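Local coordinates for protein agarase (PDB 3WZ1) that hydrolyses beta-1,4-galactosidic linkages within agarose through its GH16 catalytic domain, releasing mainly neoagarotetraose, at residues A[18-29]-A[266-277]. Numbering follows the deposited sequence.
Sequences KTWELHPLSDDF and VDWVRFYKPVPI. With NA (sodium ion), chain B.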
ATOM      1  N   LYS A  18     -21.060  -7.211 -16.908  1.00 12.36           N
ATOM      2  CA  LYS A  18     -20.005  -7.829 -16.113  1.00 12.41           C
ATOM      3  C   LYS A  18     -20.280  -7.754 -14.613  1.00 12.52           C
ATOM      4  O   LYS A  18     -21.172  -7.015 -14.157  1.00 12.34           O
ATOM      5  CB  LYS A  18     -18.659  -7.188 -16.419  1.00 12.86           C
ATOM      6  CG  LYS A  18     -18.199  -7.393 -17.852  1.00 13.50           C
ATOM      7  CD  LYS A  18     -16.683  -7.394 -17.946  1.00 14.51           C
ATOM      8  CE  LYS A  18     -16.192  -7.509 -19.385  1.00 15.51           C
ATOM      9  NZ  LYS A  18     -16.197  -6.208 -20.073  1.00 15.70           N
ATOM     10  N   THR A  19     -19.502  -8.546 -13.891  1.00 12.26           N
ATOM     11  CA  THR A  19     -19.568  -8.636 -12.443  1.00 12.27           C
ATOM     12  C   THR A  19     -18.149  -8.804 -11.894  1.00 12.02           C
ATOM     13  O   THR A  19     -17.231  -9.098 -12.637  1.00 11.52           O
ATOM     14  CB  THR A  19     -20.503  -9.783 -12.035  1.00 13.41           C
ATOM     15  OG1 THR A  19     -20.764  -9.731 -10.626  1.00 15.14           O
ATOM     16  CG2 THR A  19     -19.916 -11.142 -12.424  1.00 13.51           C
ATOM     17  N   TRP A  20     -17.984  -8.574 -10.606  1.00 11.79           N
ATOM     18  CA  TRP A  20     -16.684  -8.684  -9.955  1.00 11.81           C
ATOM     19  C   TRP A  20     -16.469 -10.090  -9.445  1.00 12.40           C
ATOM     20  O   TRP A  20     -17.255 -10.581  -8.620  1.00 14.27           O
ATOM     21  CB  TRP A  20     -16.575  -7.718  -8.791  1.00 11.20           C
ATOM     22  CG  TRP A  20     -16.579  -6.278  -9.205  1.00 10.93           C
ATOM     23  CD1 TRP A  20     -17.568  -5.361  -8.991  1.00 10.49           C
ATOM     24  CD2 TRP A  20     -15.550  -5.588  -9.925  1.00 10.26           C
ATOM     25  NE1 TRP A  20     -17.222  -4.155  -9.508  1.00 11.02           N
ATOM     26  CE2 TRP A  20     -15.986  -4.252 -10.087  1.00 10.41           C
ATOM     27  CE3 TRP A  20     -14.295  -5.955 -10.428  1.00 10.42           C
ATOM     28  CZ2 TRP A  20     -15.226  -3.293 -10.748  1.00 10.68           C
ATOM     29  CZ3 TRP A  20     -13.534  -4.990 -11.071  1.00 10.40           C
ATOM     30  CH2 TRP A  20     -14.002  -3.675 -11.219  1.00 10.43           C
ATOM     31  N   GLU A  21     -15.394 -10.709  -9.890  1.00 11.58           N
ATOM     32  CA  GLU A  21     -15.009 -12.039  -9.461  1.00 12.37           C
ATOM     33  C   GLU A  21     -13.796 -11.959  -8.529  1.00 11.62           C
ATOM     34  O   GLU A  21     -12.773 -11.350  -8.860  1.00 11.78           O
ATOM     35  CB  GLU A  21     -14.675 -12.888 -10.677  1.00 14.68           C
ATOM     36  CG  GLU A  21     -14.316 -14.337 -10.398  1.00 17.58           C
ATOM     37  CD  GLU A  21     -14.305 -15.143 -11.687  1.00 19.68           C
ATOM     38  OE1 GLU A  21     -15.379 -15.550 -12.147  1.00 23.81           O
ATOM     39  OE2 GLU A  21     -13.228 -15.319 -12.266  1.00 24.87           O
ATOM     40  N   LEU A  22     -13.911 -12.597  -7.373  1.00 11.37           N
ATOM     41  CA  LEU A  22     -12.835 -12.576  -6.389  1.00 11.25           C
ATOM     42  C   LEU A  22     -11.602 -13.276  -6.903  1.00 11.51           C
ATOM     43  O   LEU A  22     -11.670 -14.448  -7.351  1.00 12.61           O
ATOM     44  CB  LEU A  22     -13.280 -13.234  -5.084  1.00 11.32           C
ATOM     45  CG  LEU A  22     -12.334 -13.106  -3.876  1.00 11.30           C
ATOM     46  CD1 LEU A  22     -12.399 -11.727  -3.233  1.00 11.32           C
ATOM     47  CD2 LEU A  22     -12.702 -14.197  -2.881  1.00 11.69           C
ATOM     48  N   HIS A  23     -10.468 -12.589  -6.833  1.00 10.85           N
ATOM     49  CA  HIS A  23      -9.183 -13.135  -7.219  1.00 11.00           C
ATOM     50  C   HIS A  23      -8.588 -13.866  -6.011  1.00 11.32           C
ATOM     51  O   HIS A  23      -8.687 -13.387  -4.871  1.00 11.23           O
ATOM     52  CB  HIS A  23      -8.283 -11.971  -7.637  1.00 11.27           C
ATOM     53  CG  HIS A  23      -6.940 -12.381  -8.138  1.00 11.65           C
ATOM     54  ND1 HIS A  23      -5.955 -12.876  -7.315  1.00 11.92           N
ATOM     55  CD2 HIS A  23      -6.409 -12.353  -9.380  1.00 12.17           C
ATOM     56  CE1 HIS A  23      -4.878 -13.146  -8.027  1.00 12.25           C
ATOM     57  NE2 HIS A  23      -5.122 -12.826  -9.285  1.00 12.61           N
ATOM     58  N   PRO A  24      -7.966 -15.025  -6.236  1.00 11.79           N
ATOM     59  CA  PRO A  24      -7.523 -15.834  -5.092  1.00 11.74           C
ATOM     60  C   PRO A  24      -6.405 -15.257  -4.209  1.00 10.90           C
ATOM     61  O   PRO A  24      -6.171 -15.786  -3.125  1.00 11.78           O
ATOM     62  CB  PRO A  24      -7.065 -17.144  -5.745  1.00 12.60           C
ATOM     63  CG  PRO A  24      -6.778 -16.792  -7.158  1.00 13.36           C
ATOM     64  CD  PRO A  24      -7.760 -15.718  -7.519  1.00 12.41           C
ATOM     65  N   LEU A  25      -5.742 -14.183  -4.615  1.00  9.84           N
ATOM     66  CA  LEU A  25      -4.777 -13.522  -3.742  1.00  9.65           C
ATOM     67  C   LEU A  25      -5.456 -12.871  -2.530  1.00  9.65           C
ATOM     68  O   LEU A  25      -4.819 -12.590  -1.515  1.00  9.47           O
ATOM     69  CB  LEU A  25      -3.961 -12.475  -4.518  1.00  9.89           C
ATOM     70  CG  LEU A  25      -2.903 -11.711  -3.736  1.00  9.95           C
ATOM     71  CD1 LEU A  25      -1.849 -12.621  -3.119  1.00 10.26           C
ATOM     72  CD2 LEU A  25      -2.248 -10.662  -4.626  1.00 10.50           C
ATOM     73  N   SER A  26      -6.758 -12.628  -2.641  1.00  9.11           N
ATOM     74  CA  SER A  26      -7.505 -11.977  -1.562  1.00  9.17           C
ATOM     75  C   SER A  26      -7.340 -12.764  -0.261  1.00  9.11           C
ATOM     76  O   SER A  26      -7.419 -13.999  -0.264  1.00  9.99           O
ATOM     77  CB  SER A  26      -8.979 -11.855  -1.918  1.00  9.31           C
ATOM     78  OG  SER A  26      -9.135 -11.229  -3.194  1.00  9.25           O
ATOM     79  N   ASP A  27      -7.087 -12.043   0.824  1.00  9.31           N
ATOM     80  CA  ASP A  27      -6.704 -12.634   2.114  1.00  9.42           C
ATOM     81  C   ASP A  27      -7.291 -11.758   3.222  1.00  9.52           C
ATOM     82  O   ASP A  27      -7.006 -10.577   3.265  1.00  9.57           O
ATOM     83  CB  ASP A  27      -5.168 -12.767   2.224  1.00  9.65           C
ATOM     84  CG  ASP A  27      -4.716 -13.731   3.318  1.00  9.84           C
ATOM     85  OD1 ASP A  27      -5.549 -14.107   4.169  1.00  9.83           O
ATOM     86  OD2 ASP A  27      -3.508 -14.099   3.335  1.00  9.91           O
ATOM     87  N   ASP A  28      -8.101 -12.352   4.102  1.00  9.80           N
ATOM     88  CA  ASP A  28      -8.594 -11.649   5.282  1.00 10.05           C
ATOM     89  C   ASP A  28      -7.871 -12.027   6.580  1.00 10.29           C
ATOM     90  O   ASP A  28      -8.283 -11.629   7.662  1.00 10.10           O
ATOM     91  CB  ASP A  28     -10.128 -11.746   5.411  1.00 10.89           C
ATOM     92  CG  ASP A  28     -10.623 -13.153   5.625  1.00 11.91           C
ATOM     93  OD1 ASP A  28      -9.809 -14.116   5.593  1.00 13.27           O
ATOM     94  OD2 ASP A  28     -11.857 -13.307   5.821  1.00 11.63           O
ATOM     95  N   PHE A  29      -6.777 -12.778   6.461  1.00  9.99           N
ATOM     96  CA  PHE A  29      -5.810 -12.926   7.550  1.00 10.57           C
ATOM     97  C   PHE A  29      -6.403 -13.553   8.809  1.00 11.34           C
ATOM     98  O   PHE A  29      -6.016 -13.230   9.927  1.00 11.75           O
ATOM     99  CB  PHE A  29      -5.132 -11.569   7.839  1.00 10.12           C
ATOM    100  CG  PHE A  29      -4.362 -11.038   6.658  1.00 10.28           C
ATOM    101  CD1 PHE A  29      -3.252 -11.718   6.177  1.00 10.21           C
ATOM    102  CD2 PHE A  29      -4.762  -9.871   6.004  1.00 10.40           C
ATOM    103  CE1 PHE A  29      -2.573 -11.261   5.079  1.00 10.34           C
ATOM    104  CE2 PHE A  29      -4.079  -9.407   4.903  1.00 10.29           C
ATOM    105  CZ  PHE A  29      -2.975 -10.104   4.449  1.00 10.26           C
ATOM    106  N   VAL A 266      -3.522  -4.610   9.015  1.00  8.33           N
ATOM    107  CA  VAL A 266      -4.330  -4.813   7.812  1.00  8.32           C
ATOM    108  C   VAL A 266      -5.348  -5.903   8.090  1.00  8.42           C
ATOM    109  O   VAL A 266      -4.996  -7.053   8.315  1.00  8.40           O
ATOM    110  CB  VAL A 266      -3.422  -5.133   6.608  1.00  8.54           C
ATOM    111  CG1 VAL A 266      -4.258  -5.468   5.367  1.00  8.77           C
ATOM    112  CG2 VAL A 266      -2.490  -3.964   6.346  1.00  8.48           C
ATOM    113  N   ASP A 267      -6.626  -5.527   8.089  1.00  8.39           N
ATOM    114  CA  ASP A 267      -7.726  -6.480   8.267  1.00  8.98           C
ATOM    115  C   ASP A 267      -7.881  -7.379   7.047  1.00  9.21           C
ATOM    116  O   ASP A 267      -8.131  -8.588   7.166  1.00  9.45           O
ATOM    117  CB  ASP A 267      -9.045  -5.730   8.546  1.00  9.56           C
ATOM    118  CG  ASP A 267     -10.138  -6.634   9.059  1.00 10.29           C
ATOM    119  OD1 ASP A 267      -9.859  -7.684   9.670  1.00 10.56           O
ATOM    120  OD2 ASP A 267     -11.322  -6.278   8.846  1.00 11.63           O
ATOM    121  N   TRP A 268      -7.754  -6.795   5.856  1.00  9.09           N
ATOM    122  CA  TRP A 268      -7.860  -7.572   4.616  1.00  9.52           C
ATOM    123  C   TRP A 268      -7.200  -6.870   3.451  1.00  9.25           C
ATOM    124  O   TRP A 268      -7.087  -5.640   3.425  1.00  9.26           O
ATOM    125  CB  TRP A 268      -9.328  -7.901   4.248  1.00 10.85           C
ATOM    126  CG  TRP A 268     -10.194  -6.768   3.611  1.00 12.53           C
ATOM    127  CD1 TRP A 268      -9.989  -6.083   2.417  1.00 12.73           C
ATOM    128  CD2 TRP A 268     -11.445  -6.306   4.101  1.00 13.49           C
ATOM    129  NE1 TRP A 268     -11.017  -5.206   2.183  1.00 13.27           N
ATOM    130  CE2 TRP A 268     -11.918  -5.330   3.219  1.00 14.67           C
ATOM    131  CE3 TRP A 268     -12.196  -6.607   5.247  1.00 13.88           C
ATOM    132  CZ2 TRP A 268     -13.107  -4.670   3.427  1.00 13.94           C
ATOM    133  CZ3 TRP A 268     -13.362  -5.976   5.439  1.00 14.72           C
ATOM    134  CH2 TRP A 268     -13.818  -4.998   4.540  1.00 15.01           C
ATOM    135  N   VAL A 269      -6.777  -7.684   2.494  1.00  8.86           N
ATOM    136  CA  VAL A 269      -6.530  -7.220   1.127  1.00  9.02           C
ATOM    137  C   VAL A 269      -7.399  -8.085   0.219  1.00  9.11           C
ATOM    138  O   VAL A 269      -7.486  -9.293   0.400  1.00  9.30           O
ATOM    139  CB  VAL A 269      -5.044  -7.256   0.724  1.00  9.33           C
ATOM    140  CG1 VAL A 269      -4.223  -6.296   1.586  1.00  9.93           C
ATOM    141  CG2 VAL A 269      -4.452  -8.667   0.790  1.00  9.48           C
ATOM    142  N   ARG A 270      -8.071  -7.448  -0.739  1.00  8.74           N
ATOM    143  CA  ARG A 270      -8.906  -8.185  -1.657  1.00  8.97           C
ATOM    144  C   ARG A 270      -8.781  -7.583  -3.041  1.00  8.77           C
ATOM    145  O   ARG A 270      -8.510  -6.373  -3.215  1.00  8.36           O
ATOM    146  CB  ARG A 270     -10.359  -8.232  -1.175  1.00  9.40           C
ATOM    147  CG  ARG A 270     -11.113  -6.917  -1.192  1.00  9.75           C
ATOM    148  CD  ARG A 270     -12.543  -7.081  -0.653  1.00 10.36           C
ATOM    149  NE  ARG A 270     -13.271  -5.822  -0.705  1.00 10.72           N
ATOM    150  CZ  ARG A 270     -14.601  -5.684  -0.741  1.00 10.76           C
ATOM    151  NH1 ARG A 270     -15.396  -6.749  -0.814  1.00 11.47           N
ATOM    152  NH2 ARG A 270     -15.118  -4.459  -0.721  1.00 11.01           N
ATOM    153  N   PHE A 271      -9.010  -8.438  -4.022  1.00  8.62           N
ATOM    154  CA  PHE A 271      -8.775  -8.103  -5.403  1.00  8.92           C
ATOM    155  C   PHE A 271      -9.894  -8.706  -6.215  1.00  9.21           C
ATOM    156  O   PHE A 271     -10.254  -9.863  -5.980  1.00  9.92           O
ATOM    157  CB  PHE A 271      -7.426  -8.680  -5.858  1.00  9.09           C
ATOM    158  CG  PHE A 271      -6.294  -8.399  -4.912  1.00  9.48           C
ATOM    159  CD1 PHE A 271      -6.040  -9.245  -3.862  1.00  9.48           C
ATOM    160  CD2 PHE A 271      -5.498  -7.277  -5.071  1.00 10.12           C
ATOM    161  CE1 PHE A 271      -5.014  -8.971  -2.962  1.00 10.29           C
ATOM    162  CE2 PHE A 271      -4.471  -7.008  -4.183  1.00 10.37           C
ATOM    163  CZ  PHE A 271      -4.233  -7.851  -3.143  1.00 10.09           C
ATOM    164  N   TYR A 272     -10.437  -7.945  -7.170  1.00  9.02           N
ATOM    165  CA  TYR A 272     -11.508  -8.466  -8.036  1.00  9.12           C
ATOM    166  C   TYR A 272     -11.214  -8.185  -9.491  1.00  9.35           C
ATOM    167  O   TYR A 272     -10.695  -7.114  -9.838  1.00  9.23           O
ATOM    168  CB  TYR A 272     -12.873  -7.834  -7.686  1.00  9.44           C
ATOM    169  CG  TYR A 272     -13.408  -8.174  -6.309  1.00  9.46           C
ATOM    170  CD1 TYR A 272     -13.013  -7.453  -5.200  1.00  9.75           C
ATOM    171  CD2 TYR A 272     -14.314  -9.232  -6.113  1.00  9.66           C
ATOM    172  CE1 TYR A 272     -13.483  -7.759  -3.939  1.00  9.83           C
ATOM    173  CE2 TYR A 272     -14.785  -9.533  -4.848  1.00  9.59           C
ATOM    174  CZ  TYR A 272     -14.370  -8.789  -3.767  1.00  9.85           C
ATOM    175  OH  TYR A 272     -14.855  -9.103  -2.498  1.00 10.62           O
ATOM    176  N   LYS A 273     -11.622  -9.138 -10.333  1.00  9.52           N
ATOM    177  CA  LYS A 273     -11.503  -9.034 -11.772  1.00  9.90           C
ATOM    178  C   LYS A 273     -12.894  -8.893 -12.373  1.00  9.99           C
ATOM    179  O   LYS A 273     -13.812  -9.589 -11.954  1.00 10.48           O
ATOM    180  CB  LYS A 273     -10.858 -10.292 -12.327  1.00 10.35           C
ATOM    181  CG  LYS A 273      -9.488 -10.573 -11.751  1.00 10.74           C
ATOM    182  CD  LYS A 273      -8.449  -9.600 -12.260  1.00 10.70           C
ATOM    183  CE  LYS A 273      -8.106  -9.802 -13.727  1.00 10.65           C
ATOM    184  NZ  LYS A 273      -7.028  -8.866 -14.172  1.00 10.87           N
ATOM    185  N   PRO A 274     -13.049  -8.000 -13.350  1.00  9.73           N
ATOM    186  CA  PRO A 274     -14.354  -7.871 -13.981  1.00 10.14           C
ATOM    187  C   PRO A 274     -14.504  -8.959 -15.049  1.00 10.49           C
ATOM    188  O   PRO A 274     -13.620  -9.120 -15.907  1.00 10.75           O
ATOM    189  CB  PRO A 274     -14.306  -6.457 -14.565  1.00 10.33           C
ATOM    190  CG  PRO A 274     -12.875  -6.258 -14.929  1.00 10.27           C
ATOM    191  CD  PRO A 274     -12.071  -7.047 -13.912  1.00  9.99           C
ATOM    192  N   VAL A 275     -15.593  -9.724 -14.970  1.00 10.49           N
ATOM    193  CA  VAL A 275     -15.824 -10.859 -15.848  1.00 11.33           C
ATOM    194  C   VAL A 275     -17.270 -10.840 -16.331  1.00 11.41           C
ATOM    195  O   VAL A 275     -18.141 -10.312 -15.660  1.00 10.99           O
ATOM    196  CB  VAL A 275     -15.506 -12.194 -15.163  1.00 11.84           C
ATOM    197  CG1 VAL A 275     -14.055 -12.212 -14.668  1.00 12.50           C
ATOM    198  CG2 VAL A 275     -16.471 -12.470 -14.024  1.00 12.43           C
ATOM    199  N   PRO A 276     -17.521 -11.364 -17.533  1.00 11.75           N
ATOM    200  CA  PRO A 276     -18.899 -11.469 -17.988  1.00 12.15           C
ATOM    201  C   PRO A 276     -19.811 -12.212 -17.005  1.00 12.77           C
ATOM    202  O   PRO A 276     -19.413 -13.204 -16.396  1.00 13.21           O
ATOM    203  CB  PRO A 276     -18.758 -12.291 -19.273  1.00 12.34           C
ATOM    204  CG  PRO A 276     -17.390 -12.000 -19.751  1.00 12.06           C
ATOM    205  CD  PRO A 276     -16.575 -11.931 -18.504  1.00 12.02           C
ATOM    206  N   ILE A 277     -21.033 -11.711 -16.873  1.00 13.97           N
ATOM    207  CA  ILE A 277     -22.078 -12.393 -16.138  1.00 15.43           C
ATOM    208  C   ILE A 277     -22.448 -13.672 -16.883  1.00 17.01           C
ATOM    209  O   ILE A 277     -22.645 -13.620 -18.099  1.00 18.23           O
ATOM    210  CB  ILE A 277     -23.297 -11.462 -16.016  1.00 14.77           C
ATOM    211  CG1 ILE A 277     -22.960 -10.330 -15.037  1.00 14.63           C
ATOM    212  CG2 ILE A 277     -24.521 -12.219 -15.508  1.00 14.94           C
ATOM    213  CD1 ILE A 277     -23.795  -9.093 -15.197  1.00 15.15           C
TER
HETATM  214 NA    NA B 401      -9.151  -9.821   8.831  1.00 10.80          NA
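T19 and E21 pair antiparallel with V275 and K273 through two backbone hydrogen bonds each, and a single antiparallel bridge, D27 with V269, again with two backbone hydrogen bonds, follows the type I turn from H23 to S26, with the register shifted by two. At the break H23 N still donates to F271 O, and the S26 hydroxyl supplies the acceptor for F271 N: OG accepts from F271 N (2.9 Å) and donates to H23 O (2.8 Å), in the plane of that carbonyl. Inside the turn, H23 ND1 receives L25 N in the plane of the imidazole. L25 then lays CD2 over one face of the F271 ring, a CH-pi contact 4.0 Å from the centroid. On the face of the sheet shared by W20, L22, Y272 and P274, the Y272 ring, swung beside its own backbone N (chi1 -65°), meets L22 CD1 at CZ (3.6 Å), while W20 CE3 rests on Y272 CB and CZ3 on P274 CD. In this GH16 beta-jelly roll the contact adds an N-terminal edge strand to the last strand, whose other neighbour along 268-276 is strand 102-109; the side chains of F271 and V269 pack on F119 of strand 116-123. Where that last strand bulges at D267 and W268 against R107, a sodium ion ties the segments together: D28 O and D267 O each bind it at 2.3 Å and D267 OD1 at 2.4 Å, with D4 and G72 completing the site.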